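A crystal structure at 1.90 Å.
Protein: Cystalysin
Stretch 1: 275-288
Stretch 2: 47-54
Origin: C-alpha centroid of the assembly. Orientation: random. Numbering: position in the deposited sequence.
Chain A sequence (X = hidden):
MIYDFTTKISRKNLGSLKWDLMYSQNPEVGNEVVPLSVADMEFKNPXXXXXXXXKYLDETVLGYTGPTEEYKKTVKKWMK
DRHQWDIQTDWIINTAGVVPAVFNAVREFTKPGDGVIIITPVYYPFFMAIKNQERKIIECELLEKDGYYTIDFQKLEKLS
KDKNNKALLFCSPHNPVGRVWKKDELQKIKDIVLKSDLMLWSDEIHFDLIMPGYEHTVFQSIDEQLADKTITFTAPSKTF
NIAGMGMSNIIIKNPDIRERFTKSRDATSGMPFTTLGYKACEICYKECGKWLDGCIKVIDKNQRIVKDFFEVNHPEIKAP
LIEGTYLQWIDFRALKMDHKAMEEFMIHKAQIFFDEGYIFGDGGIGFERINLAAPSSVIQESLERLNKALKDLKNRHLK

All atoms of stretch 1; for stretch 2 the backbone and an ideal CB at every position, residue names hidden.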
# COMPACT_ATOMS: atom_id res chain seq x y z
N THR A 275 9.60 0.85 -0.34
CA THR A 275 10.95 0.45 -0.73
C THR A 275 11.29 -1.02 -0.50
O THR A 275 11.93 -1.65 -1.35
CB THR A 275 12.00 1.29 0.00
OG1 THR A 275 13.31 0.85 -0.37
CG2 THR A 275 11.84 1.16 1.50
N LEU A 276 10.89 -1.57 0.64
CA LEU A 276 11.19 -2.96 0.93
C LEU A 276 10.38 -3.91 0.06
O LEU A 276 10.81 -5.02 -0.23
CB LEU A 276 10.95 -3.26 2.41
CG LEU A 276 11.84 -2.43 3.34
CD1 LEU A 276 11.50 -2.72 4.79
CD2 LEU A 276 13.31 -2.76 3.05
N GLY A 277 9.20 -3.45 -0.36
CA GLY A 277 8.36 -4.27 -1.21
C GLY A 277 9.05 -4.50 -2.55
O GLY A 277 9.08 -5.62 -3.06
N TYR A 278 9.60 -3.45 -3.12
CA TYR A 278 10.30 -3.58 -4.39
C TYR A 278 11.51 -4.51 -4.25
O TYR A 278 11.69 -5.41 -5.06
CB TYR A 278 10.75 -2.22 -4.92
CG TYR A 278 9.60 -1.34 -5.35
CD1 TYR A 278 9.19 -0.26 -4.57
CD2 TYR A 278 8.91 -1.60 -6.53
CE1 TYR A 278 8.11 0.53 -4.95
CE2 TYR A 278 7.82 -0.81 -6.92
CZ TYR A 278 7.43 0.25 -6.13
OH TYR A 278 6.37 1.04 -6.51
N LYS A 279 12.32 -4.29 -3.22
CA LYS A 279 13.52 -5.09 -3.01
C LYS A 279 13.23 -6.56 -2.69
O LYS A 279 13.96 -7.45 -3.12
CB LYS A 279 14.37 -4.50 -1.88
CG LYS A 279 15.74 -5.15 -1.74
CD LYS A 279 16.60 -4.90 -2.97
CE LYS A 279 17.98 -5.51 -2.81
NZ LYS A 279 18.81 -5.33 -4.04
N ALA A 280 12.17 -6.80 -1.93
CA ALA A 280 11.78 -8.16 -1.56
C ALA A 280 11.49 -8.99 -2.81
O ALA A 280 11.92 -10.14 -2.92
CB ALA A 280 10.54 -8.13 -0.66
N CYS A 281 10.75 -8.41 -3.76
CA CYS A 281 10.41 -9.12 -4.99
C CYS A 281 11.67 -9.42 -5.80
O CYS A 281 11.83 -10.51 -6.34
CB CYS A 281 9.45 -8.28 -5.83
SG CYS A 281 8.99 -9.05 -7.40
N GLU A 282 12.57 -8.44 -5.88
CA GLU A 282 13.81 -8.62 -6.62
C GLU A 282 14.68 -9.72 -5.99
O GLU A 282 15.19 -10.60 -6.70
CB GLU A 282 14.60 -7.31 -6.68
CG GLU A 282 15.96 -7.46 -7.36
CD GLU A 282 16.67 -6.13 -7.56
OE1 GLU A 282 17.91 -6.13 -7.66
OE2 GLU A 282 15.98 -5.09 -7.62
N ILE A 283 14.85 -9.66 -4.68
CA ILE A 283 15.64 -10.67 -3.98
C ILE A 283 15.08 -12.07 -4.19
O ILE A 283 15.83 -13.02 -4.44
CB ILE A 283 15.68 -10.41 -2.46
CG1 ILE A 283 16.39 -9.08 -2.17
CG2 ILE A 283 16.41 -11.55 -1.77
CD1 ILE A 283 16.28 -8.66 -0.71
N CYS A 284 13.76 -12.20 -4.09
CA CYS A 284 13.11 -13.51 -4.26
C CYS A 284 13.35 -14.13 -5.63
O CYS A 284 13.74 -15.29 -5.73
CB CYS A 284 11.60 -13.39 -4.02
SG CYS A 284 11.10 -13.19 -2.28
N TYR A 285 13.10 -13.35 -6.67
CA TYR A 285 13.28 -13.82 -8.04
C TYR A 285 14.73 -14.14 -8.35
O TYR A 285 15.03 -15.10 -9.07
CB TYR A 285 12.75 -12.77 -9.03
CG TYR A 285 11.24 -12.70 -9.12
CD1 TYR A 285 10.61 -11.68 -9.85
CD2 TYR A 285 10.43 -13.67 -8.52
CE1 TYR A 285 9.23 -11.64 -9.99
CE2 TYR A 285 9.04 -13.63 -8.66
CZ TYR A 285 8.45 -12.62 -9.40
OH TYR A 285 7.08 -12.59 -9.55
N LYS A 286 15.65 -13.34 -7.82
CA LYS A 286 17.07 -13.56 -8.06
C LYS A 286 17.75 -14.61 -7.20
O LYS A 286 18.63 -15.32 -7.67
CB LYS A 286 17.84 -12.25 -7.89
CG LYS A 286 17.64 -11.24 -8.99
CD LYS A 286 18.55 -10.03 -8.76
CE LYS A 286 18.51 -9.07 -9.93
NZ LYS A 286 19.40 -7.90 -9.68
N GLU A 287 17.33 -14.74 -5.93
CA GLU A 287 18.00 -15.65 -5.01
C GLU A 287 17.23 -16.79 -4.35
O GLU A 287 17.85 -17.72 -3.83
CB GLU A 287 18.65 -14.84 -3.88
CG GLU A 287 19.52 -13.68 -4.32
CD GLU A 287 20.05 -12.88 -3.14
OE1 GLU A 287 20.75 -13.47 -2.29
OE2 GLU A 287 19.76 -11.66 -3.06
N CYS A 288 15.91 -16.73 -4.35
CA CYS A 288 15.14 -17.74 -3.64
C CYS A 288 14.60 -18.92 -4.44
O CYS A 288 13.65 -19.57 -4.00
CB CYS A 288 14.02 -17.05 -2.87
SG CYS A 288 14.67 -15.75 -1.78
N UNK A 47 15.74 -17.73 3.70
CA UNK A 47 16.89 -17.12 4.38
C UNK A 47 17.52 -15.99 3.55
O UNK A 47 17.89 -14.95 4.08
CB UNK A 47 17.94 -18.19 4.68
N UNK A 48 17.64 -16.21 2.24
CA UNK A 48 18.22 -15.21 1.35
C UNK A 48 17.44 -13.90 1.41
O UNK A 48 18.02 -12.82 1.41
CB UNK A 48 18.26 -15.74 -0.09
N UNK A 49 16.11 -14.01 1.46
CA UNK A 49 15.27 -12.82 1.53
C UNK A 49 15.53 -12.06 2.83
O UNK A 49 15.79 -10.85 2.81
CB UNK A 49 13.79 -13.20 1.42
N UNK A 50 15.47 -12.77 3.95
CA UNK A 50 15.70 -12.15 5.25
C UNK A 50 17.09 -11.51 5.30
O UNK A 50 17.23 -10.35 5.67
CB UNK A 50 15.55 -13.18 6.37
N UNK A 51 18.12 -12.26 4.93
CA UNK A 51 19.48 -11.73 4.93
C UNK A 51 19.58 -10.59 3.92
O UNK A 51 20.27 -9.59 4.16
CB UNK A 51 20.49 -12.83 4.61
N UNK A 52 18.88 -10.73 2.81
CA UNK A 52 18.90 -9.70 1.78
C UNK A 52 18.24 -8.41 2.26
O UNK A 52 18.73 -7.32 1.98
CB UNK A 52 18.20 -10.21 0.52
N UNK A 53 17.12 -8.52 2.97
CA UNK A 53 16.42 -7.34 3.48
C UNK A 53 17.25 -6.64 4.54
O UNK A 53 17.30 -5.41 4.59
CB UNK A 53 15.05 -7.73 4.05
N UNK A 54 17.91 -7.42 5.40
CA UNK A 54 18.75 -6.85 6.44
C UNK A 54 19.94 -6.12 5.82
O UNK A 54 20.32 -5.03 6.27
CB UNK A 54 19.23 -7.94 7.40

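The two helices, 275-287 and 47-54, run at 137° to each other with axes 9.1 Å apart at closest approach, so a side of stretch 2 rests on the row formed by L276, A280, I283, C284, E287 and C288.

Position 47 opens the segment with phi/psi of -55/-41, its CB sideways and nothing of stretch 1 within 5.5 Å. Almost any residue would fit, and the phi also admits proline. It is P47, whose carbonyl O accepts the helical hydrogen bond from the backbone N of position 51.

Position 48 points toward stretch 1. Its ideal CB lies 3.9 Å from E287 CB and 4.0 Å from C288 SG, so the first carbons must pack against aliphatic and sulfur surface, while a longer chain could continue past the helix end. Alanine, a medium apolar residue or a flexible polar one would suit; the nearby carboxylate of E287 would favour a positive charge over a negative one. The deposited residue is nevertheless E48. Its chain (chi1 m, chi2 p) brings CD to 3.8 Å from E287 O. Two waters mediate here: one donates to E48 O (2.7 Å) and E287 OE1 (2.8 Å), the other to E287 O (2.9 Å) and, weakly, to E48 OE1 (3.4 Å).

At position 49 the CB points sideways, 4.2 Å from C288 SG and 4.4 Å from I283 CG2, beside an apolar groove lined by A280, I283 and C284. Leucine, methionine or isoleucine could fill it. L49 does so with chi1 t and chi2 p: CD1 reaches A280 CA at 3.7 Å and I283 CB at 4.0 Å, and CD2 lies 3.9 Å from C284 SG.

Positions 50 and 51 have CBs directed away and sideways, without neighbours in stretch 1, and leave the choice open. They are I50 and E51.

Position 52 is the most restrictive. Its CB would point toward stretch 1 and fall 2.8 Å from I283 CD1, a clash, so glycine is the natural fit, although the helical phi/psi of -67/-41 do not demand it. G52 lets I283 CD1 approach its backbone C to 3.6 Å.

Position 53 again points sideways, its CB 5.0 Å from I283 CD1 and 5.4 Å from L276 CD2. That gap calls for an apolar chain long enough to reach back, such as leucine or methionine. In L53 (chi1 m, chi2 t), CD2 comes 4.0 Å from I283 CD1, 4.3 Å from A280 CB and 4.5 Å from L276 CD2.

Position 54 is out of reach and unconstrained by stretch 1; it is K54.

Stretch 2, residues 47-54: PELIEGLK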
# COMPACT_ATOMS: atom_id res chain seq x y z
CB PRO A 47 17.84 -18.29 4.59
CG PRO A 47 16.91 -19.47 4.70
CD PRO A 47 15.91 -19.19 3.61
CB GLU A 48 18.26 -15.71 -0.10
CG GLU A 48 19.19 -16.90 -0.34
CD GLU A 48 18.51 -18.25 -0.12
OE1 GLU A 48 19.14 -19.28 -0.44
OE2 GLU A 48 17.36 -18.28 0.36
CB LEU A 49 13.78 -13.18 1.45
CG LEU A 49 12.81 -12.00 1.61
CD1 LEU A 49 13.10 -10.96 0.55
CD2 LEU A 49 11.36 -12.47 1.50
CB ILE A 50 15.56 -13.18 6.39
CG1 ILE A 50 14.14 -13.76 6.39
CG2 ILE A 50 15.82 -12.52 7.72
CD1 ILE A 50 13.06 -12.73 6.71
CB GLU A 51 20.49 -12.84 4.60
CG GLU A 51 20.47 -13.98 5.61
CD GLU A 51 21.53 -15.04 5.37
OE1 GLU A 51 21.56 -16.02 6.15
OE2 GLU A 51 22.32 -14.90 4.41
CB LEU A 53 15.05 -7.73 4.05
CG LEU A 53 14.03 -8.21 3.01
CD1 LEU A 53 12.74 -8.65 3.69
CD2 LEU A 53 13.76 -7.08 2.03
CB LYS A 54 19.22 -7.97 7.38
CG LYS A 54 18.10 -8.54 8.24
CD LYS A 54 18.42 -9.93 8.77
CE LYS A 54 19.65 -9.95 9.64
NZ LYS A 54 19.93 -11.31 10.17
O HOH W 1 20.55 -12.76 0.43
O HOH W 2 16.96 -20.25 -2.86
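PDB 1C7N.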